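Local coordinates for molybdopterin biosynthesis Mog protein (Mycobacterium tuberculosis, PDB 2G4R) that probably takes part in molybdenum cofactor biosynthesis as a MogA-type, molybdopterin-binding protein, at residues Arg4-Val9 against Ser38-Gln43. Residues are numbered along the deposited sequence; the frame is centred on the assembly and turned at random.
Sequences RSARIV and SSVQPQ
Ile8 O accepts the backbone N-H of Gln43 at 2.8 Å, a nearly straight bond (168° at the hydrogen) that starts the parallel pairing of strand 6-11 with strand 43-45, outermost in the sheet of this chain. One step on, Val9 CA-H points at Gln43 O, 3.3 Å between Val9 CA and Gln43 O. One residue earlier Pro42 has no N-H to offer, and Ile8 N lies 4.8 Å from Gln41 O; a water spans that gap, accepting from Ile8 N and Gln43 NE2 and donating to Gln41 O.

The drier, more apolar part is round Ile8. Ile8 CG1 stands beside the backbone N (chi1 -59°) and meets Val40 CG1 at 3.9 Å, while its other branch, CG2, lies alongside the Pro42 ring, 4.2 Å from Pro42 CB. Val40 also touches the backbone of the strand, with Val40 CG1 3.5 Å from Ala6 O. Helix 24-34 closes this side, with Ile28, Ala29 and Leu32 against Ile8, as expected of the crossover joining two parallel strands in this alpha/beta fold.

On the other side of the strand the contact is polar and wetter, though not slack. The Gln43 amide crosses over the extended Arg7 chain, with Gln43 NE2 a close 3.1 Å from Arg7 CD, and its plane is turned 65° from the guanidinium. A second water lies in the guanidinium plane, takes a hydrogen from Arg7 NH1 at 2.7 Å and gives one to Gln43 OE1. Ser38 of the second subunit packs on both side chains.

A donor water at OE1 and an acceptor water at NE2 favour the amide as modelled and would restrain its rotation. The latter also carries the link between the backbones back to Ile8 N and Gln41 O, ahead of the direct bond at Gln43.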
ATOM      1  N   ARG A   4      20.873 -13.943 -10.951  1.00 52.93           N
ATOM      2  CA  ARG A   4      21.516 -12.947 -10.037  1.00 50.97           C
ATOM      3  C   ARG A   4      20.597 -11.792  -9.515  1.00 48.59           C
ATOM      4  O   ARG A   4      20.637 -11.514  -8.312  1.00 48.71           O
ATOM      5  CB  ARG A   4      22.795 -12.353 -10.680  1.00 51.85           C
ATOM      6  CG  ARG A   4      23.277 -10.990 -10.088  1.00 54.02           C
ATOM      7  CD  ARG A   4      23.672  -9.967 -11.155  1.00 55.36           C
ATOM      8  NE  ARG A   4      24.761 -10.469 -11.989  1.00 65.31           N
ATOM      9  CZ  ARG A   4      26.065 -10.437 -11.677  1.00 69.16           C
ATOM     10  NH1 ARG A   4      26.506  -9.910 -10.531  1.00 68.18           N
ATOM     11  NH2 ARG A   4      26.943 -10.947 -12.534  1.00 67.75           N
ATOM     12  N   SER A   5      19.808 -11.113 -10.371  1.00 45.20           N
ATOM     13  CA  SER A   5      18.955  -9.959  -9.918  1.00 43.28           C
ATOM     14  C   SER A   5      17.460 -10.065 -10.222  1.00 40.44           C
ATOM     15  O   SER A   5      17.063 -10.476 -11.314  1.00 38.54           O
ATOM     16  CB  SER A   5      19.471  -8.629 -10.474  1.00 42.71           C
ATOM     17  OG  SER A   5      19.159  -8.457 -11.845  1.00 46.62           O
ATOM     18  N   ALA A   6      16.618  -9.693  -9.259  1.00 37.94           N
ATOM     19  CA  ALA A   6      15.186  -9.918  -9.427  1.00 36.98           C
ATOM     20  C   ALA A   6      14.354  -8.913  -8.647  1.00 36.09           C
ATOM     21  O   ALA A   6      14.866  -8.255  -7.709  1.00 34.08           O
ATOM     22  CB  ALA A   6      14.802 -11.400  -9.018  1.00 36.78           C
ATOM     23  N   ARG A   7      13.093  -8.774  -9.081  1.00 33.05           N
ATOM     24  CA  ARG A   7      12.050  -8.185  -8.293  1.00 33.74           C
ATOM     25  C   ARG A   7      10.795  -9.049  -8.205  1.00 31.26           C
ATOM     26  O   ARG A   7      10.477  -9.805  -9.111  1.00 29.36           O
ATOM     27  CB  ARG A   7      11.682  -6.855  -8.866  1.00 33.08           C
ATOM     28  CG  ARG A   7      12.806  -5.867  -8.709  1.00 35.55           C
ATOM     29  CD  ARG A   7      12.392  -4.485  -8.990  1.00 39.86           C
ATOM     30  NE  ARG A   7      13.486  -3.516  -8.812  1.00 43.87           N
ATOM     31  CZ  ARG A   7      13.373  -2.225  -9.124  1.00 47.50           C
ATOM     32  NH1 ARG A   7      12.212  -1.724  -9.570  1.00 44.38           N
ATOM     33  NH2 ARG A   7      14.426  -1.419  -8.983  1.00 49.55           N
ATOM     34  N   ILE A   8      10.026  -8.777  -7.151  1.00 31.22           N
ATOM     35  CA  ILE A   8       8.786  -9.420  -6.819  1.00 30.01           C
ATOM     36  C   ILE A   8       7.708  -8.363  -6.706  1.00 29.25           C
ATOM     37  O   ILE A   8       7.827  -7.383  -5.970  1.00 26.97           O
ATOM     38  CB  ILE A   8       8.871 -10.131  -5.447  1.00 30.79           C
ATOM     39  CG1 ILE A   8       9.981 -11.171  -5.441  1.00 28.47           C
ATOM     40  CG2 ILE A   8       7.558 -10.847  -5.116  1.00 30.71           C
ATOM     41  CD1 ILE A   8      10.268 -11.690  -4.016  1.00 31.23           C
ATOM     42  N   VAL A   9       6.638  -8.578  -7.440  1.00 27.17           N
ATOM     43  CA  VAL A   9       5.533  -7.665  -7.427  1.00 28.26           C
ATOM     44  C   VAL A   9       4.312  -8.486  -7.079  1.00 27.98           C
ATOM     45  O   VAL A   9       3.862  -9.348  -7.840  1.00 28.72           O
ATOM     46  CB  VAL A   9       5.405  -7.004  -8.797  1.00 28.32           C
ATOM     47  CG1 VAL A   9       4.179  -6.121  -8.847  1.00 30.77           C
ATOM     48  CG2 VAL A   9       6.731  -6.267  -9.164  1.00 28.27           C
ATOM     49  N   SER A  38      19.326 -12.752  -4.137  1.00 51.46           N
ATOM     50  CA  SER A  38      19.166 -12.518  -2.705  1.00 51.70           C
ATOM     51  C   SER A  38      19.190 -11.035  -2.590  1.00 51.64           C
ATOM     52  O   SER A  38      19.545 -10.356  -3.552  1.00 53.02           O
ATOM     53  CB  SER A  38      20.309 -13.123  -1.865  1.00 52.89           C
ATOM     54  OG  SER A  38      21.589 -12.632  -2.282  1.00 54.82           O
ATOM     55  N   SER A  39      18.704 -10.496  -1.488  1.00 50.74           N
ATOM     56  CA  SER A  39      17.541 -10.979  -0.797  1.00 48.17           C
ATOM     57  C   SER A  39      16.606  -9.960  -1.396  1.00 47.10           C
ATOM     58  O   SER A  39      16.908  -8.740  -1.389  1.00 47.43           O
ATOM     59  CB  SER A  39      17.683 -10.789   0.718  1.00 49.95           C
ATOM     60  OG  SER A  39      18.524  -9.669   1.015  1.00 52.07           O
ATOM     61  N   VAL A  40      15.514 -10.434  -1.974  1.00 44.29           N
ATOM     62  CA  VAL A  40      14.577  -9.550  -2.630  1.00 42.63           C
ATOM     63  C   VAL A  40      13.370  -9.446  -1.726  1.00 41.23           C
ATOM     64  O   VAL A  40      12.885 -10.478  -1.193  1.00 42.19           O
ATOM     65  CB  VAL A  40      14.187 -10.140  -4.008  1.00 40.79           C
ATOM     66  CG1 VAL A  40      13.312  -9.188  -4.764  1.00 45.04           C
ATOM     67  CG2 VAL A  40      15.417 -10.452  -4.809  1.00 44.17           C
ATOM     68  N   GLN A  41      12.849  -8.237  -1.567  1.00 38.73           N
ATOM     69  CA  GLN A  41      11.672  -8.028  -0.759  1.00 39.13           C
ATOM     70  C   GLN A  41      10.467  -7.774  -1.671  1.00 37.31           C
ATOM     71  O   GLN A  41      10.589  -7.061  -2.659  1.00 34.56           O
ATOM     72  CB  GLN A  41      11.892  -6.845   0.188  1.00 39.85           C
ATOM     73  CG  GLN A  41      13.301  -6.863   0.912  1.00 45.78           C
ATOM     74  CD  GLN A  41      13.635  -8.213   1.564  1.00 51.96           C
ATOM     75  OE1 GLN A  41      14.821  -8.589   1.724  1.00 56.36           O
ATOM     76  NE2 GLN A  41      12.597  -8.936   1.950  1.00 48.02           N
ATOM     77  N   PRO A  42       9.309  -8.371  -1.346  1.00 36.28           N
ATOM     78  CA  PRO A  42       8.120  -8.070  -2.183  1.00 36.23           C
ATOM     79  C   PRO A  42       7.734  -6.592  -2.266  1.00 35.18           C
ATOM     80  O   PRO A  42       7.721  -5.914  -1.229  1.00 34.99           O
ATOM     81  CB  PRO A  42       6.992  -8.837  -1.484  1.00 35.84           C
ATOM     82  CG  PRO A  42       7.664  -9.901  -0.650  1.00 36.95           C
ATOM     83  CD  PRO A  42       9.029  -9.374  -0.301  1.00 38.12           C
ATOM     84  N   GLN A  43       7.379  -6.118  -3.466  1.00 34.17           N
ATOM     85  CA  GLN A  43       6.620  -4.851  -3.637  1.00 34.48           C
ATOM     86  C   GLN A  43       5.162  -5.202  -3.815  1.00 33.79           C
ATOM     87  O   GLN A  43       4.795  -5.950  -4.727  1.00 34.53           O
ATOM     88  CB  GLN A  43       7.035  -4.055  -4.893  1.00 34.14           C
ATOM     89  CG  GLN A  43       8.506  -4.162  -5.114  1.00 37.79           C
ATOM     90  CD  GLN A  43       9.018  -3.750  -6.482  1.00 39.04           C
ATOM     91  OE1 GLN A  43       8.421  -2.916  -7.217  1.00 35.95           O
ATOM     92  NE2 GLN A  43      10.182  -4.295  -6.796  1.00 35.32           N
TER
HETATM   93  O   HOH W   1       9.585  -2.124  -9.595  1.00 40.06           O
HETATM   94  O   HOH W   2      11.038  -6.635  -5.475  1.00 30.99           O